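Local coordinates for protein ribose 5-phosphate isomerase RpiB (Thermoanaerobacter tengcongensis, PDB 4EGS) that probably dephosphorylates phosphotyrosine in proteins through this low molecular weight phosphatase domain, the N-terminal part of a longer chain that also carries an RpiB-type sugar-phosphate isomerase domain, at residues 44-52 against 151-162; 69-80 against 100-109. All blocks are in the same frame, centred on the assembly; numbering follows the deposited sequence.

Interaction 1 of 2, residues 44-52 against 151-162; sequences NTCRSPMAE and VEDPYGMPLEVY
Arg47 reaches across to the 151-154 backbone and lays its guanidinium against Asp153, whose CB sits over one face, 3.4 Å from NH2 and off towards the rim. The NE hydrogen points only roughly at the carbonyl of Val151, a weak bond with NE 3.0 Å from O and 121° at the hydrogen. Bends at chi2 and chi3 (129° and 145°) turn the arginine chain this way. The Asp153 carboxylate probably feels that charge too, though OD2 lies well out of the guanidinium plane, 4.5 Å from NH1, and no N-H is aimed at it. The residues belong to the active site of the low molecular weight phosphatase fold: 44-47 close the P-loop that begins at the predicted nucleophile Cys41, and Asp153, the predicted proton donor, comes from the facing loop. A bicarbonate ion occupies the pocket they share. Beside it, Cys46 CB presses on the proline ring, 3.9 Å from Pro154 CG. The sulfur of the same cysteine is directed to the phenol end of Tyr162, with Cys46 SG 3.5 Å from Tyr162 OH, and meets the ring obliquely. Pro154 CB in turn lies over the centre of one face of that ring, while Met50 SD approaches its edge, 4.3 Å from CD2. The Asp153 carboxylate is steadied by a weak bond from Tyr155 N to OD1.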
loop_
_atom_site.group_PDB
_atom_site.type_symbol
_atom_site.label_atom_id
_atom_site.label_comp_id
_atom_site.label_asym_id
_atom_site.label_seq_id
_atom_site.Cartn_x
_atom_site.Cartn_y
_atom_site.Cartn_z
ATOM N N ASN A 44 3.812 25.011 -0.104
ATOM C CA ASN A 44 2.701 24.255 -0.682
ATOM C C ASN A 44 2.065 24.946 -1.891
ATOM O O ASN A 44 0.846 25.108 -1.962
ATOM C CB ASN A 44 1.644 23.950 0.384
ATOM C CG ASN A 44 0.664 22.885 -0.058
ATOM O OD1 ASN A 44 0.948 22.117 -0.977
ATOM N ND2 ASN A 44 -0.498 22.837 0.585
ATOM N N THR A 45 2.902 25.353 -2.839
ATOM C CA THR A 45 2.435 26.063 -4.023
ATOM C C THR A 45 2.917 25.393 -5.311
ATOM O O THR A 45 2.187 25.333 -6.301
ATOM C CB THR A 45 2.857 27.560 -3.983
ATOM O OG1 THR A 45 1.843 28.325 -3.319
ATOM C CG2 THR A 45 3.051 28.124 -5.379
ATOM N N CYS A 46 4.136 24.864 -5.288
ATOM C CA CYS A 46 4.735 24.305 -6.496
ATOM C C CYS A 46 4.828 22.775 -6.511
ATOM O O CYS A 46 4.004 22.114 -7.138
ATOM C CB CYS A 46 6.102 24.943 -6.762
ATOM S SG CYS A 46 6.017 26.719 -7.123
ATOM N N ARG A 47 5.821 22.216 -5.824
ATOM C CA ARG A 47 6.096 20.781 -5.917
ATOM C C ARG A 47 5.014 19.901 -5.289
ATOM O O ARG A 47 4.514 18.975 -5.927
ATOM C CB ARG A 47 7.441 20.432 -5.278
ATOM C CG ARG A 47 8.520 21.481 -5.411
ATOM C CD ARG A 47 9.098 21.765 -4.039
ATOM N NE ARG A 47 10.526 22.054 -4.062
ATOM C CZ ARG A 47 11.168 22.687 -3.087
ATOM N NH1 ARG A 47 10.503 23.114 -2.022
ATOM N NH2 ARG A 47 12.471 22.905 -3.181
ATOM N N SER A 48 4.681 20.178 -4.032
ATOM C CA SER A 48 3.670 19.395 -3.316
ATOM C C SER A 48 2.309 19.315 -4.021
ATOM O O SER A 48 1.726 18.235 -4.087
ATOM C CB SER A 48 3.513 19.870 -1.865
ATOM O OG SER A 48 4.556 19.366 -1.052
ATOM N N PRO A 49 1.793 20.447 -4.542
ATOM C CA PRO A 49 0.555 20.309 -5.317
ATOM C C PRO A 49 0.765 19.472 -6.576
ATOM O O PRO A 49 -0.137 18.738 -6.980
ATOM C CB PRO A 49 0.219 21.753 -5.700
ATOM C CG PRO A 49 0.881 22.583 -4.663
ATOM C CD PRO A 49 2.151 21.863 -4.335
ATOM N N MET A 50 1.944 19.585 -7.179
ATOM C CA MET A 50 2.282 18.808 -8.368
ATOM C C MET A 50 2.458 17.334 -8.028
ATOM O O MET A 50 1.902 16.465 -8.699
ATOM C CB MET A 50 3.550 19.352 -9.035
ATOM C CG MET A 50 3.344 20.654 -9.797
ATOM S SD MET A 50 4.891 21.460 -10.270
ATOM C CE MET A 50 5.492 20.349 -11.534
ATOM N N ALA A 51 3.236 17.061 -6.985
ATOM C CA ALA A 51 3.462 15.695 -6.529
ATOM C C ALA A 51 2.145 15.029 -6.147
ATOM O O ALA A 51 1.922 13.858 -6.448
ATOM C CB ALA A 51 4.425 15.680 -5.354
ATOM N N GLU A 52 1.276 15.786 -5.488
ATOM C CA GLU A 52 -0.046 15.300 -5.117
ATOM C C GLU A 52 -0.909 15.077 -6.353
ATOM O O GLU A 52 -1.636 14.088 -6.446
ATOM C CB GLU A 52 -0.734 16.300 -4.190
ATOM C CG GLU A 52 -2.198 16.010 -3.925
ATOM C CD GLU A 52 -2.915 17.188 -3.304
ATOM O OE1 GLU A 52 -4.120 17.060 -2.997
ATOM O OE2 GLU A 52 -2.275 18.247 -3.126
ATOM N N VAL A 151 14.074 17.464 -4.539
ATOM C CA VAL A 151 13.428 18.021 -5.718
ATOM C C VAL A 151 13.408 19.536 -5.555
ATOM O O VAL A 151 12.724 20.062 -4.678
ATOM C CB VAL A 151 11.994 17.493 -5.893
ATOM C CG1 VAL A 151 11.374 18.058 -7.161
ATOM C CG2 VAL A 151 11.992 15.974 -5.933
ATOM N N GLU A 152 14.167 20.230 -6.397
ATOM C CA GLU A 152 14.408 21.660 -6.219
ATOM C C GLU A 152 13.206 22.541 -6.563
ATOM O O GLU A 152 12.360 22.171 -7.376
ATOM C CB GLU A 152 15.632 22.096 -7.029
ATOM C CG GLU A 152 16.862 21.216 -6.828
ATOM C CD GLU A 152 17.541 21.426 -5.484
ATOM O OE1 GLU A 152 17.082 22.281 -4.696
ATOM O OE2 GLU A 152 18.546 20.733 -5.216
ATOM N N ASP A 153 13.154 23.712 -5.935
ATOM C CA ASP A 153 12.062 24.664 -6.116
ATOM C C ASP A 153 12.130 25.322 -7.490
ATOM O O ASP A 153 13.136 25.942 -7.837
ATOM C CB ASP A 153 12.130 25.738 -5.023
ATOM C CG ASP A 153 10.845 26.543 -4.899
ATOM O OD1 ASP A 153 10.003 26.496 -5.819
ATOM O OD2 ASP A 153 10.680 27.235 -3.871
ATOM N N PRO A 154 11.053 25.186 -8.280
ATOM C CA PRO A 154 10.948 25.850 -9.582
ATOM C C PRO A 154 10.429 27.286 -9.463
ATOM O O PRO A 154 9.951 27.837 -10.449
ATOM C CB PRO A 154 9.931 24.984 -10.322
ATOM C CG PRO A 154 9.037 24.485 -9.242
ATOM C CD PRO A 154 9.931 24.258 -8.047
ATOM N N TYR A 155 10.548 27.874 -8.274
ATOM C CA TYR A 155 10.052 29.219 -7.973
ATOM C C TYR A 155 10.455 30.262 -9.023
ATOM O O TYR A 155 11.623 30.621 -9.134
ATOM C CB TYR A 155 10.552 29.656 -6.582
ATOM C CG TYR A 155 9.549 30.456 -5.798
ATOM C CD1 TYR A 155 9.666 31.844 -5.692
ATOM C CD2 TYR A 155 8.470 29.825 -5.175
ATOM C CE1 TYR A 155 8.746 32.586 -4.983
ATOM C CE2 TYR A 155 7.526 30.561 -4.450
ATOM C CZ TYR A 155 7.677 31.947 -4.366
ATOM O OH TYR A 155 6.769 32.713 -3.666
ATOM N N GLY A 156 9.483 30.749 -9.787
ATOM C CA GLY A 156 9.730 31.809 -10.755
ATOM C C GLY A 156 10.619 31.402 -11.916
ATOM O O GLY A 156 11.065 32.241 -12.705
ATOM N N MET A 157 10.870 30.104 -12.023
ATOM C CA MET A 157 11.710 29.567 -13.080
ATOM C C MET A 157 10.909 29.399 -14.366
ATOM O O MET A 157 9.683 29.283 -14.325
ATOM C CB MET A 157 12.300 28.226 -12.643
ATOM C CG MET A 157 13.195 28.293 -11.413
ATOM S SD MET A 157 14.682 29.285 -11.659
ATOM C CE MET A 157 14.199 30.849 -10.922
ATOM N N PRO A 158 11.602 29.402 -15.517
ATOM C CA PRO A 158 10.957 29.144 -16.810
ATOM C C PRO A 158 10.228 27.803 -16.824
ATOM O O PRO A 158 10.554 26.924 -16.024
ATOM C CB PRO A 158 12.138 29.114 -17.782
ATOM C CG PRO A 158 13.154 29.999 -17.153
ATOM C CD PRO A 158 13.018 29.783 -15.674
ATOM N N LEU A 159 9.260 27.651 -17.725
ATOM C CA LEU A 159 8.422 26.453 -17.771
ATOM C C LEU A 159 9.211 25.156 -17.915
ATOM O O LEU A 159 8.802 24.117 -17.399
ATOM C CB LEU A 159 7.385 26.556 -18.892
ATOM C CG LEU A 159 5.932 26.732 -18.447
ATOM C CD1 LEU A 159 4.989 26.592 -19.633
ATOM C CD2 LEU A 159 5.579 25.733 -17.357
ATOM N N GLU A 160 10.337 25.221 -18.621
ATOM C CA GLU A 160 11.194 24.053 -18.804
ATOM C C GLU A 160 11.676 23.493 -17.469
ATOM O O GLU A 160 11.826 22.280 -17.312
ATOM C CB GLU A 160 12.386 24.390 -19.701
ATOM C CG GLU A 160 12.114 24.195 -21.183
ATOM C CD GLU A 160 11.959 22.733 -21.554
ATOM O OE1 GLU A 160 12.489 21.873 -20.818
ATOM O OE2 GLU A 160 11.307 22.442 -22.579
ATOM N N VAL A 161 11.912 24.382 -16.510
ATOM C CA VAL A 161 12.314 23.972 -15.170
ATOM C C VAL A 161 11.137 23.323 -14.453
ATOM O O VAL A 161 11.293 22.300 -13.786
ATOM C CB VAL A 161 12.822 25.163 -14.343
ATOM C CG1 VAL A 161 13.401 24.686 -13.020
ATOM C CG2 VAL A 161 13.861 25.943 -15.125
ATOM N N TYR A 162 9.959 23.927 -14.593
ATOM C CA TYR A 162 8.728 23.340 -14.078
ATOM C C TYR A 162 8.485 22.002 -14.758
ATOM O O TYR A 162 7.992 21.058 -14.142
ATOM C CB TYR A 162 7.537 24.265 -14.333
ATOM C CG TYR A 162 7.300 25.302 -13.259
ATOM C CD1 TYR A 162 7.901 26.551 -13.326
ATOM C CD2 TYR A 162 6.464 25.033 -12.182
ATOM C CE1 TYR A 162 7.681 27.502 -12.349
ATOM C CE2 TYR A 162 6.238 25.976 -11.199
ATOM C CZ TYR A 162 6.849 27.209 -11.286
ATOM O OH TYR A 162 6.627 28.151 -10.309
#

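Interaction 2 of 2, residues 69-80 against 100-109; sequences KSAGVFAPEGFP and HRAKSLREED
Gly72 exchanges two backbone hydrogen bonds with the extended loop 103-105: its N donates to Lys103 O at 3.0 Å, and its O accepts from Leu105 N at 2.9 Å. The bridge is single, and adds a short extended piece alongside the end of strand 67-72, the outermost strand of the parallel sheet on this side. Next to it the Ala71 methyl packs on Leu105, CB to CD1 3.7 Å; Leu105 CG, anti to the backbone N (chi1 -165°), carries the side chain to the Ala71 methyl, and Val40 of strand 36-41 touches the same leucine. Further along, the type II turn from Pro76 to Phe79 folds back on Ala102. Gly78 N donates to Ala102 O at 3.2 Å, and Glu77 CA-H points at the same oxygen. The Ala102 methyl lies against the turn, CB 3.4 Å from Pro76 O and 3.8 Å from Phe79 CB. Around this shell, the Arg101 side chain curls back so that NE donates to His100 O at 2.8 Å, from above the carbonyl plane. The His100 ring meets Ser70 CB obliquely through CE1. Since main-chain groups supply the bonds across the contact, its pairing depends chiefly on backbone course, with small methyl contacts filling in between.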
loop_
_atom_site.group_PDB
_atom_site.type_symbol
_atom_site.label_atom_id
_atom_site.label_comp_id
_atom_site.label_asym_id
_atom_site.label_seq_id
_atom_site.Cartn_x
_atom_site.Cartn_y
_atom_site.Cartn_z
ATOM N N LYS A 69 -2.149 14.071 -0.302
ATOM C CA LYS A 69 -2.460 15.394 0.218
ATOM C C LYS A 69 -1.177 16.211 0.335
ATOM O O LYS A 69 -0.078 15.656 0.343
ATOM C CB LYS A 69 -3.174 15.299 1.568
ATOM C CG LYS A 69 -4.510 16.039 1.630
ATOM C CD LYS A 69 -4.328 17.555 1.708
ATOM C CE LYS A 69 -4.531 18.233 0.356
ATOM N NZ LYS A 69 -4.126 19.670 0.385
ATOM N N SER A 70 -1.320 17.530 0.418
ATOM C CA SER A 70 -0.169 18.423 0.440
ATOM C C SER A 70 -0.198 19.378 1.626
ATOM O O SER A 70 -1.245 19.597 2.234
ATOM C CB SER A 70 -0.099 19.226 -0.858
ATOM O OG SER A 70 0.112 18.384 -1.973
ATOM N N ALA A 71 0.965 19.943 1.938
ATOM C CA ALA A 71 1.101 20.937 2.998
ATOM C C ALA A 71 2.464 21.615 2.897
ATOM O O ALA A 71 3.388 21.078 2.287
ATOM C CB ALA A 71 0.930 20.293 4.366
ATOM N N GLY A 72 2.581 22.796 3.493
ATOM C CA GLY A 72 3.842 23.512 3.518
ATOM C C GLY A 72 4.311 23.765 4.938
ATOM O O GLY A 72 3.496 23.932 5.846
ATOM N N VAL A 73 5.627 23.790 5.133
ATOM C CA VAL A 73 6.195 24.029 6.456
ATOM C C VAL A 73 5.978 25.474 6.894
ATOM O O VAL A 73 5.932 25.772 8.087
ATOM C CB VAL A 73 7.702 23.685 6.517
ATOM C CG1 VAL A 73 7.936 22.235 6.122
ATOM C CG2 VAL A 73 8.503 24.616 5.627
ATOM N N PHE A 74 5.842 26.369 5.921
ATOM C CA PHE A 74 5.585 27.774 6.207
ATOM C C PHE A 74 4.762 28.396 5.084
ATOM O O PHE A 74 5.150 29.403 4.490
ATOM C CB PHE A 74 6.895 28.538 6.414
ATOM C CG PHE A 74 6.745 29.775 7.251
ATOM C CD1 PHE A 74 6.874 31.033 6.685
ATOM C CD2 PHE A 74 6.463 29.679 8.603
ATOM C CE1 PHE A 74 6.733 32.172 7.455
ATOM C CE2 PHE A 74 6.318 30.813 9.378
ATOM C CZ PHE A 74 6.454 32.061 8.802
ATOM N N ALA A 75 3.619 27.781 4.806
ATOM C CA ALA A 75 2.749 28.200 3.716
ATOM C C ALA A 75 1.800 29.324 4.120
ATOM O O ALA A 75 1.282 29.335 5.236
ATOM C CB ALA A 75 1.951 27.010 3.204
ATOM N N PRO A 76 1.577 30.283 3.208
ATOM C CA PRO A 76 0.510 31.274 3.369
ATOM C C PRO A 76 -0.809 30.712 2.844
ATOM O O PRO A 76 -0.921 30.413 1.655
ATOM C CB PRO A 76 0.988 32.439 2.500
ATOM C CG PRO A 76 1.819 31.801 1.440
ATOM C CD PRO A 76 2.438 30.570 2.046
ATOM N N GLU A 77 -1.793 30.562 3.725
ATOM C CA GLU A 77 -3.038 29.887 3.365
ATOM C C GLU A 77 -3.851 30.660 2.327
ATOM O O GLU A 77 -3.789 31.888 2.262
ATOM C CB GLU A 77 -3.880 29.593 4.616
ATOM C CG GLU A 77 -4.976 30.611 4.917
ATOM C CD GLU A 77 -6.292 30.277 4.233
ATOM O OE1 GLU A 77 -7.052 31.216 3.910
ATOM O OE2 GLU A 77 -6.565 29.076 4.017
ATOM N N GLY A 78 -4.606 29.927 1.513
ATOM C CA GLY A 78 -5.490 30.529 0.531
ATOM C C GLY A 78 -4.888 30.671 -0.853
ATOM O O GLY A 78 -5.594 30.951 -1.821
ATOM N N PHE A 79 -3.577 30.476 -0.951
ATOM C CA PHE A 79 -2.873 30.624 -2.219
ATOM C C PHE A 79 -3.053 29.402 -3.111
ATOM O O PHE A 79 -2.931 28.268 -2.651
ATOM C CB PHE A 79 -1.383 30.877 -1.978
ATOM C CG PHE A 79 -1.067 32.278 -1.538
ATOM C CD1 PHE A 79 -1.519 32.758 -0.320
ATOM C CD2 PHE A 79 -0.306 33.112 -2.339
ATOM C CE1 PHE A 79 -1.227 34.044 0.087
ATOM C CE2 PHE A 79 -0.008 34.400 -1.937
ATOM C CZ PHE A 79 -0.470 34.866 -0.722
ATOM N N PRO A 80 -3.345 29.629 -4.398
ATOM C CA PRO A 80 -3.466 28.522 -5.348
ATOM C C PRO A 80 -2.092 27.969 -5.691
ATOM O O PRO A 80 -1.084 28.558 -5.299
ATOM C CB PRO A 80 -4.070 29.195 -6.579
ATOM C CG PRO A 80 -3.572 30.596 -6.507
ATOM C CD PRO A 80 -3.557 30.936 -5.043
ATOM N N HIS A 100 -6.518 23.458 -6.090
ATOM C CA HIS A 100 -5.627 23.401 -4.932
ATOM C C HIS A 100 -5.486 24.768 -4.271
ATOM O O HIS A 100 -5.506 25.803 -4.937
ATOM C CB HIS A 100 -4.248 22.858 -5.314
ATOM C CG HIS A 100 -3.270 22.843 -4.179
ATOM N ND1 HIS A 100 -3.179 21.795 -3.289
ATOM C CD2 HIS A 100 -2.351 23.756 -3.781
ATOM C CE1 HIS A 100 -2.240 22.058 -2.397
ATOM N NE2 HIS A 100 -1.724 23.242 -2.673
ATOM N N ARG A 101 -5.355 24.758 -2.951
ATOM C CA ARG A 101 -5.121 25.972 -2.187
ATOM C C ARG A 101 -4.043 25.690 -1.147
ATOM O O ARG A 101 -4.044 24.633 -0.515
ATOM C CB ARG A 101 -6.410 26.436 -1.509
ATOM C CG ARG A 101 -6.769 27.891 -1.776
ATOM C CD ARG A 101 -7.896 28.024 -2.791
ATOM N NE ARG A 101 -7.518 27.542 -4.116
ATOM C CZ ARG A 101 -8.333 27.533 -5.166
ATOM N NH1 ARG A 101 -9.576 27.979 -5.048
ATOM N NH2 ARG A 101 -7.906 27.076 -6.335
ATOM N N ALA A 102 -3.117 26.630 -0.978
ATOM C CA ALA A 102 -1.998 26.440 -0.059
ATOM C C ALA A 102 -2.465 26.270 1.383
ATOM O O ALA A 102 -3.258 27.063 1.889
ATOM C CB ALA A 102 -1.014 27.597 -0.169
ATOM N N LYS A 103 -1.972 25.224 2.037
ATOM C CA LYS A 103 -2.300 24.969 3.433
ATOM C C LYS A 103 -1.019 24.831 4.250
ATOM O O LYS A 103 -0.101 24.112 3.852
ATOM C CB LYS A 103 -3.115 23.681 3.563
ATOM C CG LYS A 103 -4.158 23.471 2.481
ATOM C CD LYS A 103 -5.432 24.247 2.755
ATOM C CE LYS A 103 -6.478 23.932 1.699
ATOM N NZ LYS A 103 -7.794 24.556 1.997
ATOM N N SER A 104 -0.958 25.520 5.386
ATOM C CA SER A 104 0.169 25.375 6.300
ATOM C C SER A 104 -0.035 24.125 7.149
ATOM O O SER A 104 -1.148 23.842 7.596
ATOM C CB SER A 104 0.321 26.615 7.186
ATOM O OG SER A 104 1.450 26.504 8.036
ATOM N N LEU A 105 1.041 23.374 7.356
ATOM C CA LEU A 105 0.964 22.090 8.040
ATOM C C LEU A 105 0.590 22.235 9.518
ATOM O O LEU A 105 1.128 23.085 10.231
ATOM C CB LEU A 105 2.282 21.324 7.879
ATOM C CG LEU A 105 2.275 19.830 8.208
ATOM C CD1 LEU A 105 3.072 19.057 7.170
ATOM C CD2 LEU A 105 2.835 19.581 9.597
ATOM N N ARG A 106 -0.346 21.400 9.961
ATOM C CA ARG A 106 -0.818 21.416 11.340
ATOM C C ARG A 106 -0.543 20.066 11.991
ATOM O O ARG A 106 0.416 19.383 11.640
ATOM C CB ARG A 106 -2.319 21.702 11.381
ATOM C CG ARG A 106 -2.790 22.700 10.342
ATOM C CD ARG A 106 -4.255 22.478 10.008
ATOM N NE ARG A 106 -4.617 23.058 8.717
ATOM C CZ ARG A 106 -4.405 22.462 7.547
ATOM N NH1 ARG A 106 -3.824 21.271 7.502
ATOM N NH2 ARG A 106 -4.767 23.060 6.420
ATOM N N GLU A 107 -1.391 19.681 12.938
ATOM C CA GLU A 107 -1.270 18.371 13.563
ATOM C C GLU A 107 -2.295 17.412 12.964
ATOM O O GLU A 107 -2.175 16.193 13.096
ATOM C CB GLU A 107 -1.457 18.471 15.077
ATOM C CG GLU A 107 -0.671 17.429 15.859
ATOM C CD GLU A 107 -1.139 17.295 17.293
ATOM O OE1 GLU A 107 -0.353 16.807 18.133
ATOM O OE2 GLU A 107 -2.296 17.666 17.579
ATOM N N GLU A 108 -3.295 17.977 12.296
ATOM C CA GLU A 108 -4.363 17.195 11.683
ATOM C C GLU A 108 -3.845 16.344 10.527
ATOM O O GLU A 108 -4.274 15.204 10.344
ATOM C CB GLU A 108 -5.471 18.126 11.179
ATOM C CG GLU A 108 -6.875 17.726 11.606
ATOM C CD GLU A 108 -7.927 18.720 11.147
ATOM O OE1 GLU A 108 -8.788 19.100 11.969
ATOM O OE2 GLU A 108 -7.897 19.116 9.962
ATOM N N ASP A 109 -2.920 16.903 9.754
ATOM C CA ASP A 109 -2.413 16.237 8.558
ATOM C C ASP A 109 -1.429 15.115 8.879
ATOM O O ASP A 109 -1.418 14.083 8.210
ATOM C CB ASP A 109 -1.759 17.247 7.610
ATOM C CG ASP A 109 -1.930 18.679 8.071
ATOM O OD1 ASP A 109 -1.847 18.925 9.293
ATOM O OD2 ASP A 109 -2.149 19.560 7.214
#

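Interaction 1 is the more buried contact and carries the predicted catalytic pocket, where bicarbonate is bound and an arginine and two sulfur-bearing residues meet a loop that brings in an aspartate, and the start of helix 159-179. Interaction 2 is partly buried, extends towards the surface, and joins loops to the edge strand 67-72 mostly by backbone hydrogen bonds. Along the chain it is nested within interaction 1, their centres about 15 Å apart. Helix 47-61 and strand 67-72 follow one another and bring the two together: Ser70 OG bonds to Glu52 OE2 and Ser48 O, and His100 NE2 probably to Asn44 O, so interaction 2 reaches the middle of the P-loop, whose last residues belong to interaction 1.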